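Local atomic coordinates of 401aa long hypothetical glucose-1-phosphate thymidylyltransferase (Sulfolobus tokodaii, PDB entry 2GGO), a protein that catalyses, as a bifunctional enzyme, steps in the synthesis of UDP-N-acetylglucosamine and UDP-N-acetylgalactosamine. Residues S165-Y170 with N189-D194; T169-I174 with L182-A187. All coordinates share one frame; numbering follows the deposited sequence.

Interaction 1: S165-Y170 with N189-D194; sequences SDIFTY and NLMAKD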
loop_
_atom_site.group_PDB
_atom_site.type_symbol
_atom_site.label_atom_id
_atom_site.label_comp_id
_atom_site.label_asym_id
_atom_site.label_seq_id
_atom_site.Cartn_x
_atom_site.Cartn_y
_atom_site.Cartn_z
ATOM N N SER A 165 -22.428 -16.825 9.258
ATOM C CA SER A 165 -22.243 -18.078 8.532
ATOM C C SER A 165 -23.232 -18.329 7.359
ATOM O O SER A 165 -23.015 -19.235 6.553
ATOM C CB SER A 165 -22.240 -19.248 9.521
ATOM O OG SER A 165 -23.182 -19.029 10.561
ATOM N N ASP A 166 -24.294 -17.526 7.252
ATOM C CA ASP A 166 -25.201 -17.555 6.088
ATOM C C ASP A 166 -24.498 -17.226 4.791
ATOM O O ASP A 166 -25.039 -17.483 3.719
ATOM C CB ASP A 166 -26.317 -16.526 6.214
ATOM C CG ASP A 166 -26.900 -16.473 7.585
ATOM O OD1 ASP A 166 -26.907 -17.537 8.248
ATOM O OD2 ASP A 166 -27.339 -15.366 7.991
ATOM N N ILE A 167 -23.323 -16.614 4.877
ATOM C CA ILE A 167 -22.601 -16.263 3.677
ATOM C C ILE A 167 -22.233 -17.506 2.845
ATOM O O ILE A 167 -22.273 -17.454 1.608
ATOM C CB ILE A 167 -21.358 -15.371 3.959
ATOM C CG1 ILE A 167 -20.959 -14.595 2.689
ATOM C CG2 ILE A 167 -20.175 -16.191 4.512
ATOM C CD1 ILE A 167 -22.113 -13.852 1.990
ATOM N N PHE A 168 -21.914 -18.616 3.521
ATOM C CA PHE A 168 -21.453 -19.837 2.842
ATOM C C PHE A 168 -22.503 -20.408 1.890
ATOM O O PHE A 168 -22.185 -20.843 0.784
ATOM C CB PHE A 168 -20.999 -20.880 3.859
ATOM C CG PHE A 168 -19.913 -20.392 4.775
ATOM C CD1 PHE A 168 -18.611 -20.212 4.301
ATOM C CD2 PHE A 168 -20.188 -20.105 6.117
ATOM C CE1 PHE A 168 -17.597 -19.755 5.155
ATOM C CE2 PHE A 168 -19.184 -19.646 6.980
ATOM C CZ PHE A 168 -17.886 -19.478 6.497
ATOM N N THR A 169 -23.756 -20.368 2.324
ATOM C CA THR A 169 -24.883 -20.766 1.501
ATOM C C THR A 169 -24.852 -20.126 0.102
ATOM O O THR A 169 -24.843 -20.842 -0.908
ATOM C CB THR A 169 -26.204 -20.448 2.219
ATOM O OG1 THR A 169 -26.225 -21.135 3.474
ATOM C CG2 THR A 169 -27.403 -20.889 1.387
ATOM N N TYR A 170 -24.814 -18.795 0.049
ATOM C CA TYR A 170 -24.850 -18.062 -1.225
ATOM C C TYR A 170 -23.524 -18.120 -1.983
ATOM O O TYR A 170 -23.463 -17.743 -3.152
ATOM C CB TYR A 170 -25.284 -16.602 -1.017
ATOM C CG TYR A 170 -26.565 -16.457 -0.239
ATOM C CD1 TYR A 170 -26.566 -16.554 1.154
ATOM C CD2 TYR A 170 -27.777 -16.233 -0.886
ATOM C CE1 TYR A 170 -27.743 -16.437 1.893
ATOM C CE2 TYR A 170 -28.969 -16.108 -0.156
ATOM C CZ TYR A 170 -28.940 -16.211 1.236
ATOM O OH TYR A 170 -30.094 -16.093 1.979
ATOM N N ASN A 189 -24.749 -10.238 -2.726
ATOM C CA ASN A 189 -25.847 -9.649 -3.488
ATOM C C ASN A 189 -27.145 -10.454 -3.504
ATOM O O ASN A 189 -28.233 -9.867 -3.460
ATOM C CB ASN A 189 -25.394 -9.254 -4.889
ATOM C CG ASN A 189 -25.119 -7.772 -4.999
ATOM O OD1 ASN A 189 -24.318 -7.337 -5.818
ATOM N ND2 ASN A 189 -25.787 -6.985 -4.166
ATOM N N LEU A 190 -27.024 -11.781 -3.542
ATOM C CA LEU A 190 -28.169 -12.677 -3.342
ATOM C C LEU A 190 -28.674 -12.627 -1.897
ATOM O O LEU A 190 -29.879 -12.574 -1.657
ATOM C CB LEU A 190 -27.827 -14.136 -3.691
ATOM C CG LEU A 190 -26.701 -14.605 -4.622
ATOM C CD1 LEU A 190 -26.633 -16.126 -4.501
ATOM C CD2 LEU A 190 -26.851 -14.147 -6.090
ATOM N N MET A 191 -27.740 -12.656 -0.947
ATOM C CA MET A 191 -28.060 -12.594 0.478
ATOM C C MET A 191 -28.807 -11.313 0.833
ATOM O O MET A 191 -29.732 -11.341 1.637
ATOM C CB MET A 191 -26.787 -12.738 1.327
ATOM C CG MET A 191 -27.047 -12.953 2.824
ATOM S SD MET A 191 -25.577 -12.938 3.885
ATOM C CE MET A 191 -25.177 -11.198 3.895
ATOM N N ALA A 192 -28.409 -10.200 0.215
ATOM C CA ALA A 192 -29.047 -8.896 0.437
ATOM C C ALA A 192 -30.531 -8.873 0.026
ATOM O O ALA A 192 -31.290 -7.986 0.447
ATOM C CB ALA A 192 -28.263 -7.777 -0.274
ATOM N N LYS A 193 -30.934 -9.845 -0.796
ATOM C CA LYS A 193 -32.335 -9.987 -1.195
ATOM C C LYS A 193 -33.175 -10.650 -0.102
ATOM O O LYS A 193 -34.277 -10.181 0.217
ATOM C CB LYS A 193 -32.449 -10.737 -2.523
ATOM C CG LYS A 193 -31.778 -9.995 -3.678
ATOM C CD LYS A 193 -32.306 -8.558 -3.796
ATOM C CE LYS A 193 -31.235 -7.572 -4.265
ATOM N NZ LYS A 193 -31.681 -6.151 -4.014
ATOM N N ASP A 194 -32.636 -11.717 0.487
ATOM C CA ASP A 194 -33.296 -12.433 1.585
ATOM C C ASP A 194 -32.994 -11.732 2.913
ATOM O O ASP A 194 -33.906 -11.366 3.674
ATOM C CB ASP A 194 -32.812 -13.892 1.648
ATOM C CG ASP A 194 -32.510 -14.486 0.265
ATOM O OD1 ASP A 194 -32.557 -13.753 -0.756
ATOM O OD2 ASP A 194 -32.209 -15.704 0.201
#
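Tyr170 and Met191 mark the closest backbone approach, 6.6 Å from CA to CA, where helix 166-170 and helix 189-194 run at 118° to each other with their axes 9.5 Å apart. The Tyr170 ring bridges the gap and lies over the backbone and near side chain of Met191. Met191 CA sits 3.6 Å above the ring plane, over its centre, and Met191 CB makes a CH-pi contact 3.8 Å from the Tyr170 ring centroid. With CG anti to its own backbone N (chi1 -169°), the methionine runs across the ring at about a right angle, bringing Met191 CG to 3.7 Å from Tyr170 CE1. Its sulfur stands oblique to the ring in a Met-aromatic contact and also packs against Ile167, with Met191 SD 4.1 Å from Ile167 CD1. On the other face of the same ring, Lys173 makes a cation-pi contact. Both helices belong to the nucleotidyltransferase domain, of the GT-A class, where the first follows strand 155-164 of the mixed sheet and the second leads to edge strand 197-201; Met191 also touches Val197. Leu190 slides past Tyr170 in the opposite direction: its CB meets Tyr170 CD2 at 3.5 Å, and its CD1 lies at the ring edge. The polar end is a tip-to-tip meeting with Asp194, in which Tyr170 OH donates to Asp194 OD2 at 2.8 Å. The oxygen lies near the ring plane, whereas the hydroxyl reaches it from above the carboxylate plane, 51° out of it. A phenylalanine in place of Tyr170 has no hydroxyl to give, and the Asp194 carboxylate, without this donor, would probably turn more freely. Asp166 also brings its CB up to the sulfur of Met191.

Interaction 2: T169-I174 with L182-A187; sequences TYLDKI and LELTDA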
loop_
_atom_site.group_PDB
_atom_site.type_symbol
_atom_site.label_atom_id
_atom_site.label_comp_id
_atom_site.label_asym_id
_atom_site.label_seq_id
_atom_site.Cartn_x
_atom_site.Cartn_y
_atom_site.Cartn_z
ATOM N N THR A 169 -23.756 -20.368 2.324
ATOM C CA THR A 169 -24.883 -20.766 1.501
ATOM C C THR A 169 -24.852 -20.126 0.102
ATOM O O THR A 169 -24.843 -20.842 -0.908
ATOM C CB THR A 169 -26.204 -20.448 2.219
ATOM O OG1 THR A 169 -26.225 -21.135 3.474
ATOM C CG2 THR A 169 -27.403 -20.889 1.387
ATOM N N TYR A 170 -24.814 -18.795 0.049
ATOM C CA TYR A 170 -24.850 -18.062 -1.225
ATOM C C TYR A 170 -23.524 -18.120 -1.983
ATOM O O TYR A 170 -23.463 -17.743 -3.152
ATOM C CB TYR A 170 -25.284 -16.602 -1.017
ATOM C CG TYR A 170 -26.565 -16.457 -0.239
ATOM C CD1 TYR A 170 -26.566 -16.554 1.154
ATOM C CD2 TYR A 170 -27.777 -16.233 -0.886
ATOM C CE1 TYR A 170 -27.743 -16.437 1.893
ATOM C CE2 TYR A 170 -28.969 -16.108 -0.156
ATOM C CZ TYR A 170 -28.940 -16.211 1.236
ATOM O OH TYR A 170 -30.094 -16.093 1.979
ATOM N N LEU A 171 -22.472 -18.591 -1.316
ATOM C CA LEU A 171 -21.156 -18.732 -1.941
ATOM C C LEU A 171 -21.136 -19.924 -2.892
ATOM O O LEU A 171 -20.417 -19.924 -3.901
ATOM C CB LEU A 171 -20.058 -18.896 -0.881
ATOM C CG LEU A 171 -19.237 -17.692 -0.397
ATOM C CD1 LEU A 171 -18.458 -18.051 0.875
ATOM C CD2 LEU A 171 -18.293 -17.169 -1.489
ATOM N N ASP A 172 -21.922 -20.939 -2.544
ATOM C CA ASP A 172 -22.079 -22.131 -3.367
ATOM C C ASP A 172 -23.077 -21.862 -4.481
ATOM O O ASP A 172 -22.845 -22.227 -5.635
ATOM C CB ASP A 172 -22.564 -23.306 -2.514
ATOM C CG ASP A 172 -21.622 -23.628 -1.373
ATOM O OD1 ASP A 172 -21.250 -24.812 -1.240
ATOM O OD2 ASP A 172 -21.245 -22.705 -0.615
ATOM N N LYS A 173 -24.185 -21.216 -4.120
ATOM C CA LYS A 173 -25.249 -20.881 -5.066
ATOM C C LYS A 173 -24.755 -19.910 -6.139
ATOM O O LYS A 173 -25.291 -19.885 -7.248
ATOM C CB LYS A 173 -26.486 -20.324 -4.343
ATOM C CG LYS A 173 -27.067 -21.252 -3.261
ATOM C CD LYS A 173 -28.593 -21.168 -3.167
ATOM C CE LYS A 173 -29.103 -19.765 -2.810
ATOM N NZ LYS A 173 -28.911 -19.419 -1.369
ATOM N N ILE A 174 -23.724 -19.131 -5.806
ATOM C CA ILE A 174 -23.092 -18.207 -6.757
ATOM C C ILE A 174 -22.168 -18.925 -7.757
ATOM O O ILE A 174 -21.200 -19.596 -7.369
ATOM C CB ILE A 174 -22.411 -16.972 -6.028
ATOM C CG1 ILE A 174 -23.298 -15.716 -6.132
ATOM C CG2 ILE A 174 -20.974 -16.693 -6.512
ATOM C CD1 ILE A 174 -23.649 -15.250 -7.561
ATOM N N LEU A 182 -13.873 -16.204 -8.274
ATOM C CA LEU A 182 -14.987 -16.408 -7.349
ATOM C C LEU A 182 -15.013 -15.210 -6.407
ATOM O O LEU A 182 -14.131 -15.043 -5.563
ATOM C CB LEU A 182 -14.876 -17.740 -6.588
ATOM C CG LEU A 182 -15.775 -18.070 -5.369
ATOM C CD1 LEU A 182 -17.231 -17.525 -5.421
ATOM C CD2 LEU A 182 -15.764 -19.580 -5.098
ATOM N N GLU A 183 -16.022 -14.363 -6.585
ATOM C CA GLU A 183 -16.086 -13.085 -5.882
ATOM C C GLU A 183 -16.958 -13.149 -4.642
ATOM O O GLU A 183 -17.853 -13.992 -4.529
ATOM C CB GLU A 183 -16.582 -11.991 -6.825
ATOM C CG GLU A 183 -15.578 -11.622 -7.898
ATOM C CD GLU A 183 -16.240 -11.136 -9.174
ATOM O OE1 GLU A 183 -16.622 -9.940 -9.242
ATOM O OE2 GLU A 183 -16.367 -11.953 -10.115
ATOM N N LEU A 184 -16.685 -12.254 -3.705
ATOM C CA LEU A 184 -17.502 -12.173 -2.523
ATOM C C LEU A 184 -18.780 -11.434 -2.863
ATOM O O LEU A 184 -19.866 -11.988 -2.725
ATOM C CB LEU A 184 -16.752 -11.506 -1.369
ATOM C CG LEU A 184 -17.240 -11.749 0.067
ATOM C CD1 LEU A 184 -17.916 -13.102 0.264
ATOM C CD2 LEU A 184 -16.075 -11.609 1.013
ATOM N N THR A 185 -18.646 -10.205 -3.352
ATOM C CA THR A 185 -19.797 -9.341 -3.634
ATOM C C THR A 185 -21.007 -10.031 -4.294
ATOM O O THR A 185 -22.149 -9.674 -4.008
ATOM C CB THR A 185 -19.387 -8.100 -4.461
ATOM O OG1 THR A 185 -18.504 -8.493 -5.520
ATOM C CG2 THR A 185 -18.679 -7.092 -3.582
ATOM N N ASP A 186 -20.753 -11.011 -5.164
ATOM C CA ASP A 186 -21.811 -11.778 -5.834
ATOM C C ASP A 186 -22.716 -12.440 -4.824
ATOM O O ASP A 186 -23.939 -12.300 -4.895
ATOM C CB ASP A 186 -21.203 -12.863 -6.718
ATOM C CG ASP A 186 -20.635 -12.322 -8.016
ATOM O OD1 ASP A 186 -21.035 -11.208 -8.433
ATOM O OD2 ASP A 186 -19.787 -13.028 -8.617
ATOM N N ALA A 187 -22.084 -13.166 -3.899
ATOM C CA ALA A 187 -22.750 -13.883 -2.812
ATOM C C ALA A 187 -23.472 -12.940 -1.848
ATOM O O ALA A 187 -24.559 -13.252 -1.361
ATOM C CB ALA A 187 -21.746 -14.748 -2.064
#
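The carbonyl oxygen of Tyr170 accepts a weak bond from Ile174 N at 3.0 Å, and from across the contact the methyl of Ala187 closes on it, with Ala187 CB 3.6 Å from Tyr170 O. Two consecutive helices of the GT-A-class domain pack here: the C-terminal end of helix 166-173 rests on the beginning of helix 184-194. Because Ala187 is so small, the backbones come within 4.9 Å, measured from Tyr170 CA to Ala187 CA. In return Tyr170 CB lies against the Ala187 carbonyl, 3.4 Å from its O. Ile174, the first residue to leave the helix, reaches across to the first turn of helix 184-194: its CD1 meets Asp186 CB at 3.5 Å, the two side chains crossing at about a right angle, and its CG1 lies over the Asp186-Ala187 peptide. On the other segment, Leu184 N is hydrogen-bonded to Thr80 OG1, and the Leu184 side chain comes within about 4 Å of that of Tyr97; Thr80 and Tyr97 both probably bind N-acetylglucosamine 1-phosphate. The contact therefore backs onto the likely sugar pocket. Glu183 O is buried here without a polar partner, near Leu171 CD2. One methyl of Leu182 touches two partners: Leu182 CD1 is 4.0 Å from Ile174 CG2 and 4.1 Å from Leu171 CD2.

In the fold
Interactions 1 and 2 join the same two helices, 166-173 and 184-194, and their centres are only 8 Å apart. Both start from the first helix and share Thr169 and Tyr170. The partner in interaction 2, 182-187, comes first along the chain, followed by 189-194 of interaction 1. The two merge into one apolar layer: Leu190 CD2 touches Ile174 CD1, and Ile167 packs on both Leu184 and Ala187. Together they form the contact between the two helices lying between strands 155-164 and 197-201 along the chain in the nucleotidyltransferase domain, with interaction 2 beside the probable sugar-phosphate site and interaction 1 farther from it, Ile167 being about 10 Å from Thr80 and Tyr97, side chain to side chain.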